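Local coordinates for protein alpha-fucosidase GH29 (Fusarium graminearum, PDB 4NI3) that probably hydrolyses alpha-1,6-linked L-fucose from the reducing-end N-acetylglucosamine of glycoprotein glycans, as a glycoside hydrolase of family 29, at residues A[107-112]-A[160-165]; A[286-291]-A[301-306]. All coordinates share one frame; numbering follows the deposited sequence. Where two conformers were deposited one is given.

How the contacts relate
From the N terminus, contact 1 comes first: helix 105-114 leads into barrel strand 119-125, and the chain returns through helix 151-161, whose C-terminal turn (160-165) packs back on residues 107-112. The closed loop of 47 residues holds one strand and most of the second helix, so the contact joins helix 105-114 to the turn after helix 151-161, outside the eight-stranded parallel barrel. Contact 2 follows in series, without nesting or crossing. It pairs adjacent barrel strands 284-288 and 300-305 across an eleven-residue connection (289-299) that contains no helix. The contact centres lie about 22 Å apart and their nearest atoms about 9 Å: contact 1 belongs to the helical jacket, contact 2 to the barrel wall.

Contact 1 of 2, residues A[107-112]-A[160-165]; sequences AIIKIV and RENDMK
Lys-110 reaches across from helix 105-114 to the side-chain amide of Asn-162, NZ donating to OD1 at 2.8 Å. The ammonium lies in the carbonyl plane and uses a lone pair of the oxygen. Although the CB of Lys-110 points away from the other segment, a bend at its second torsion (chi2 -68°) swings the chain back, and CD and CE pass close to the same oxygen. Beneath this polar bridge, the CG2 methyl of Ile-109 packs against Asn-162 ND2 at 3.6 Å and against the CE methyl of Met-164 at 3.8 Å. The sulfur of Met-164 then meets Val-112, with SD 4.1 Å from CG1.

A second shell sets these groups in place. Asn-162 ND2 donates back to Leu-158 O, and Lys-113 NZ binds the backbone oxygen of Asn-162. A Schellman motif ends helix 151-161: Met-164 N bonds to Val-159 O, and Asp-163, with positive phi, turns the chain into strand 165-170. Trp-155 and Leu-158 extend the apolar patch around Ile-109, while Trp-33 touches both Ile-109 and Val-112.

Here helix 105-114 meets the turn that ends helix 151-161, through a buried apolar seam with a polar rim. With its amide engaged at both ends, Asn-162 is fixed in rotation, and the two lysines probably complement the partial negative charge of the helix C terminus.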
loop_
_atom_site.group_PDB
_atom_site.type_symbol
_atom_site.label_atom_id
_atom_site.label_comp_id
_atom_site.label_asym_id
_atom_site.label_seq_id
_atom_site.Cartn_x
_atom_site.Cartn_y
_atom_site.Cartn_z
ATOM N N ALA A 107 -16.331 10.103 15.170
ATOM C CA ALA A 107 -15.523 9.320 16.112
ATOM C C ALA A 107 -14.575 8.369 15.363
ATOM O O ALA A 107 -13.425 8.199 15.773
ATOM C CB ALA A 107 -16.409 8.529 17.050
ATOM N N ILE A 108 -15.039 7.755 14.272
ATOM C CA ILE A 108 -14.183 6.849 13.515
ATOM C C ILE A 108 -12.997 7.620 12.925
ATOM O O ILE A 108 -11.851 7.179 12.995
ATOM C CB ILE A 108 -14.992 6.127 12.436
ATOM C CG1 ILE A 108 -15.871 5.073 13.115
ATOM C CG2 ILE A 108 -14.082 5.440 11.409
ATOM C CD1 ILE A 108 -16.930 4.432 12.210
ATOM N N ILE A 109 -13.259 8.816 12.400
ATOM C CA ILE A 109 -12.165 9.586 11.834
ATOM C C ILE A 109 -11.188 10.057 12.913
ATOM O O ILE A 109 -10.005 10.077 12.670
ATOM C CB ILE A 109 -12.691 10.782 11.012
ATOM C CG1 ILE A 109 -13.455 10.249 9.797
ATOM C CG2 ILE A 109 -11.546 11.675 10.537
ATOM C CD1 ILE A 109 -12.643 9.235 8.956
ATOM N N LYS A 110 -11.670 10.368 14.114
ATOM C CA LYS A 110 -10.731 10.664 15.200
ATOM C C LYS A 110 -9.868 9.458 15.597
ATOM O O LYS A 110 -8.697 9.612 15.946
ATOM C CB LYS A 110 -11.469 11.177 16.457
ATOM C CG LYS A 110 -12.251 12.449 16.280
ATOM C CD LYS A 110 -11.371 13.632 16.041
ATOM C CE LYS A 110 -12.213 14.912 16.114
ATOM N NZ LYS A 110 -11.358 16.075 15.848
ATOM N N ILE A 111 -10.445 8.259 15.547
ATOM C CA ILE A 111 -9.687 7.056 15.825
ATOM C C ILE A 111 -8.633 6.854 14.743
ATOM O O ILE A 111 -7.485 6.530 15.023
ATOM C CB ILE A 111 -10.624 5.839 15.931
ATOM C CG1 ILE A 111 -11.432 5.912 17.234
ATOM C CG2 ILE A 111 -9.813 4.541 15.888
ATOM C CD1 ILE A 111 -12.727 5.112 17.230
ATOM N N VAL A 112 -9.038 7.052 13.498
ATOM C CA VAL A 112 -8.094 6.939 12.389
ATOM C C VAL A 112 -6.954 7.977 12.496
ATOM O O VAL A 112 -5.789 7.661 12.308
ATOM C CB VAL A 112 -8.821 7.073 11.055
ATOM C CG1 VAL A 112 -7.838 7.172 9.895
ATOM C CG2 VAL A 112 -9.745 5.823 10.815
ATOM N N ARG A 160 -10.748 15.902 5.891
ATOM C CA ARG A 160 -10.123 17.216 5.733
ATOM C C ARG A 160 -10.145 18.003 7.044
ATOM O O ARG A 160 -9.158 18.669 7.381
ATOM C CB ARG A 160 -10.804 18.016 4.614
ATOM C CG ARG A 160 -10.036 18.046 3.281
ATOM C CD ARG A 160 -9.664 16.652 2.806
ATOM N NE ARG A 160 -9.752 16.479 1.353
ATOM C CZ ARG A 160 -8.738 16.570 0.487
ATOM N NH1 ARG A 160 -8.970 16.369 -0.800
ATOM N NH2 ARG A 160 -7.505 16.862 0.872
ATOM N N GLU A 161 -11.233 17.908 7.803
ATOM C CA GLU A 161 -11.333 18.601 9.105
ATOM C C GLU A 161 -10.237 18.154 10.045
ATOM O O GLU A 161 -9.790 18.897 10.921
ATOM C CB GLU A 161 -12.673 18.341 9.780
ATOM C CG GLU A 161 -13.873 19.050 9.150
ATOM C CD GLU A 161 -15.183 18.739 9.853
ATOM O OE1 GLU A 161 -15.146 18.345 11.040
ATOM O OE2 GLU A 161 -16.253 18.908 9.220
ATOM N N ASN A 162 -9.811 16.916 9.881
ATOM C CA ASN A 162 -8.820 16.343 10.765
ATOM C C ASN A 162 -7.420 16.276 10.152
ATOM O O ASN A 162 -6.571 15.518 10.612
ATOM C CB ASN A 162 -9.305 14.972 11.227
ATOM C CG ASN A 162 -10.413 15.094 12.235
ATOM O OD1 ASN A 162 -10.149 15.340 13.417
ATOM N ND2 ASN A 162 -11.659 15.035 11.781
ATOM N N ASP A 163 -7.202 17.079 9.118
ATOM C CA ASP A 163 -5.873 17.349 8.556
ATOM C C ASP A 163 -5.135 16.101 8.068
ATOM O O ASP A 163 -3.932 15.962 8.262
ATOM C CB ASP A 163 -5.019 18.107 9.581
ATOM C CG ASP A 163 -5.623 19.454 9.950
ATOM O OD1 ASP A 163 -6.076 20.167 9.034
ATOM O OD2 ASP A 163 -5.663 19.785 11.152
ATOM N N MET A 164 -5.866 15.218 7.392
ATOM C CA MET A 164 -5.273 14.087 6.698
ATOM C C MET A 164 -5.547 14.273 5.208
ATOM O O MET A 164 -6.549 14.903 4.815
ATOM C CB MET A 164 -5.846 12.732 7.180
ATOM C CG MET A 164 -5.425 12.393 8.603
ATOM S SD MET A 164 -6.186 10.893 9.254
ATOM C CE MET A 164 -7.929 11.378 9.294
ATOM N N LYS A 165 -4.670 13.722 4.373
ATOM C CA LYS A 165 -4.901 13.649 2.934
ATOM C C LYS A 165 -6.022 12.651 2.688
ATOM O O LYS A 165 -6.216 11.728 3.483
ATOM C CB LYS A 165 -3.618 13.223 2.189
ATOM C CG LYS A 165 -2.452 14.228 2.265
ATOM C CD LYS A 165 -2.519 15.207 1.112
ATOM C CE LYS A 165 -1.321 16.153 1.124
ATOM N NZ LYS A 165 -1.328 16.966 -0.113
#

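Contact 2 of 2, residues A[286-291]-A[301-306]; sequences DWERGG and QTDDAI
Asp-286 and Gln-301 meet on the densely packed face of two adjacent parallel strands, where NE2 of Gln-301 donates to OD2 of Asp-286 at 2.8 Å. The bond is nearly straight (172°), lies in the amide plane and uses the oxygen's anti lone pair. With CG between the backbone N and carbonyl carbon (chi1 70°), the extended Gln-301 chain brings its amide to Asp-286 OD2. Tyr-24 binds the OE1 of Gln-301, and Trp-224 gives OD2 of Asp-286 a second donor. Asp-303 OD1 lies 2.5 Å from Asp-286 OD1, the two side chains crossing at about a right angle.

Backbone bonds knit the strands: Trp-287 N to Gln-301 O, Asp-303 N to Trp-287 O, and Arg-289 N to Asp-303 O. On the sheet face bearing Trp-287, Thr-302 OG1 donates to Gly-290 O at 2.6 Å, holding the turn after the strand.

The packing is looser beyond Arg-289. The Arg-289 guanidinium lies with one face over Ala-305, whose CB is 3.6 Å from Arg-289 NH1. Asp-304 OD1 lies well out of the guanidinium plane, 4.0 Å from Arg-289 NH1, so the charges attract but no N-H points at it. A water in the guanidinium plane bridges the two. NH1 also binds Ser-307 O, and Trp-311 makes a cation-pi contact.

Glu-288 binds both Lys-272 and a Tris molecule, and Asp-303 both Tyr-32 and a glycerol. Both additives probably come from the crystallisation liquor, yet their place among acids at the C-terminal end of barrel strands is consistent with a sugar-binding pocket, its wall hydrogen-bonded and its margin water-mediated.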
loop_
_atom_site.group_PDB
_atom_site.type_symbol
_atom_site.label_atom_id
_atom_site.label_comp_id
_atom_site.label_asym_id
_atom_site.label_seq_id
_atom_site.Cartn_x
_atom_site.Cartn_y
_atom_site.Cartn_z
ATOM N N ASP A 286 0.276 -1.138 -6.434
ATOM C CA ASP A 286 -0.258 -1.542 -5.145
ATOM C C ASP A 286 -0.269 -3.068 -5.013
ATOM O O ASP A 286 -0.844 -3.810 -5.839
ATOM C CB ASP A 286 -1.664 -0.931 -4.970
ATOM C CG ASP A 286 -2.331 -1.365 -3.702
ATOM O OD1 ASP A 286 -2.585 -2.581 -3.555
ATOM O OD2 ASP A 286 -2.650 -0.510 -2.845
ATOM N N TRP A 287 0.386 -3.536 -3.964
ATOM C CA TRP A 287 0.519 -4.958 -3.665
ATOM C C TRP A 287 -0.537 -5.346 -2.650
ATOM O O TRP A 287 -0.585 -4.788 -1.559
ATOM C CB TRP A 287 1.906 -5.236 -3.085
ATOM C CG TRP A 287 3.049 -4.990 -4.045
ATOM C CD1 TRP A 287 3.405 -3.817 -4.626
ATOM C CD2 TRP A 287 4.004 -5.966 -4.499
ATOM N NE1 TRP A 287 4.520 -3.992 -5.430
ATOM C CE2 TRP A 287 4.909 -5.302 -5.354
ATOM C CE3 TRP A 287 4.182 -7.322 -4.249
ATOM C CZ2 TRP A 287 5.975 -5.965 -5.984
ATOM C CZ3 TRP A 287 5.246 -7.979 -4.872
ATOM C CH2 TRP A 287 6.122 -7.293 -5.719
ATOM N N GLU A 288 -1.412 -6.272 -2.996
ATOM C CA GLU A 288 -2.576 -6.624 -2.184
ATOM C C GLU A 288 -2.266 -7.679 -1.126
ATOM O O GLU A 288 -1.748 -8.761 -1.470
ATOM C CB GLU A 288 -3.688 -7.133 -3.121
ATOM C CG GLU A 288 -4.934 -7.608 -2.390
ATOM C CD GLU A 288 -6.044 -8.081 -3.334
ATOM O OE1 GLU A 288 -5.953 -7.815 -4.548
ATOM O OE2 GLU A 288 -6.972 -8.752 -2.834
ATOM N N ARG A 289 -2.560 -7.422 0.143
ATOM C CA ARG A 289 -2.334 -8.407 1.210
ATOM C C ARG A 289 -0.931 -8.969 1.163
ATOM O O ARG A 289 -0.733 -10.166 1.310
ATOM C CB ARG A 289 -3.342 -9.557 1.131
ATOM C CG ARG A 289 -4.748 -9.141 1.554
ATOM C CD ARG A 289 -5.611 -10.386 1.697
ATOM N NE ARG A 289 -6.991 -10.110 2.115
ATOM C CZ ARG A 289 -7.382 -9.948 3.378
ATOM N NH1 ARG A 289 -6.488 -9.934 4.367
ATOM N NH2 ARG A 289 -8.661 -9.709 3.638
ATOM N N GLY A 290 0.045 -8.116 0.931
ATOM C CA GLY A 290 1.427 -8.584 0.869
ATOM C C GLY A 290 2.292 -7.441 0.397
ATOM O O GLY A 290 1.967 -6.273 0.578
ATOM N N GLY A 291 3.396 -7.768 -0.249
ATOM C CA GLY A 291 4.377 -6.769 -0.634
ATOM C C GLY A 291 5.605 -7.535 -1.081
ATOM O O GLY A 291 5.671 -8.760 -0.940
ATOM N N GLN A 301 3.144 0.780 -3.021
ATOM C CA GLN A 301 2.473 0.621 -1.734
ATOM C C GLN A 301 1.827 -0.735 -1.604
ATOM O O GLN A 301 1.565 -1.422 -2.602
ATOM C CB GLN A 301 1.468 1.748 -1.475
ATOM C CG GLN A 301 0.253 1.701 -2.333
ATOM C CD GLN A 301 -0.885 2.612 -1.834
ATOM O OE1 GLN A 301 -0.686 3.764 -1.438
ATOM N NE2 GLN A 301 -2.084 2.069 -1.834
ATOM N N THR A 302 1.592 -1.121 -0.357
ATOM C CA THR A 302 0.811 -2.280 0.054
ATOM C C THR A 302 -0.581 -1.806 0.464
ATOM O O THR A 302 -0.690 -0.772 1.165
ATOM C CB THR A 302 1.454 -2.963 1.276
ATOM O OG1 THR A 302 2.583 -3.723 0.851
ATOM C CG2 THR A 302 0.456 -3.900 1.930
ATOM N N ASP A 303 -1.634 -2.542 0.117
ATOM C CA ASP A 303 -2.874 -2.360 0.853
ATOM C C ASP A 303 -3.198 -3.706 1.496
ATOM O O ASP A 303 -3.154 -4.749 0.830
ATOM C CB ASP A 303 -4.015 -1.795 -0.043
ATOM C CG ASP A 303 -4.743 -2.863 -0.864
ATOM O OD1 ASP A 303 -4.198 -3.368 -1.875
ATOM O OD2 ASP A 303 -5.878 -3.187 -0.510
ATOM N N ASP A 304 -3.389 -3.696 2.805
ATOM C CA ASP A 304 -3.649 -4.913 3.559
ATOM C C ASP A 304 -4.849 -4.680 4.423
ATOM O O ASP A 304 -5.354 -3.554 4.509
ATOM C CB ASP A 304 -2.434 -5.301 4.409
ATOM C CG ASP A 304 -2.299 -6.803 4.625
ATOM O OD1 ASP A 304 -3.247 -7.562 4.381
ATOM O OD2 ASP A 304 -1.206 -7.200 5.080
ATOM N N ALA A 305 -5.339 -5.742 5.045
ATOM C CA ALA A 305 -6.579 -5.700 5.793
ATOM C C ALA A 305 -6.337 -6.100 7.235
ATOM O O ALA A 305 -5.451 -6.887 7.533
ATOM C CB ALA A 305 -7.615 -6.610 5.140
ATOM N N ILE A 306 -7.151 -5.585 8.134
ATOM C CA ILE A 306 -7.022 -5.891 9.549
ATOM C C ILE A 306 -7.467 -7.337 9.871
ATOM O O ILE A 306 -7.146 -7.850 10.956
ATOM C CB ILE A 306 -7.829 -4.846 10.399
ATOM C CG1 ILE A 306 -7.368 -4.862 11.869
ATOM C CG2 ILE A 306 -9.348 -4.976 10.177
ATOM C CD1 ILE A 306 -7.709 -3.567 12.582
HETATM O O HOH W 1 -3.661 -10.238 4.684
#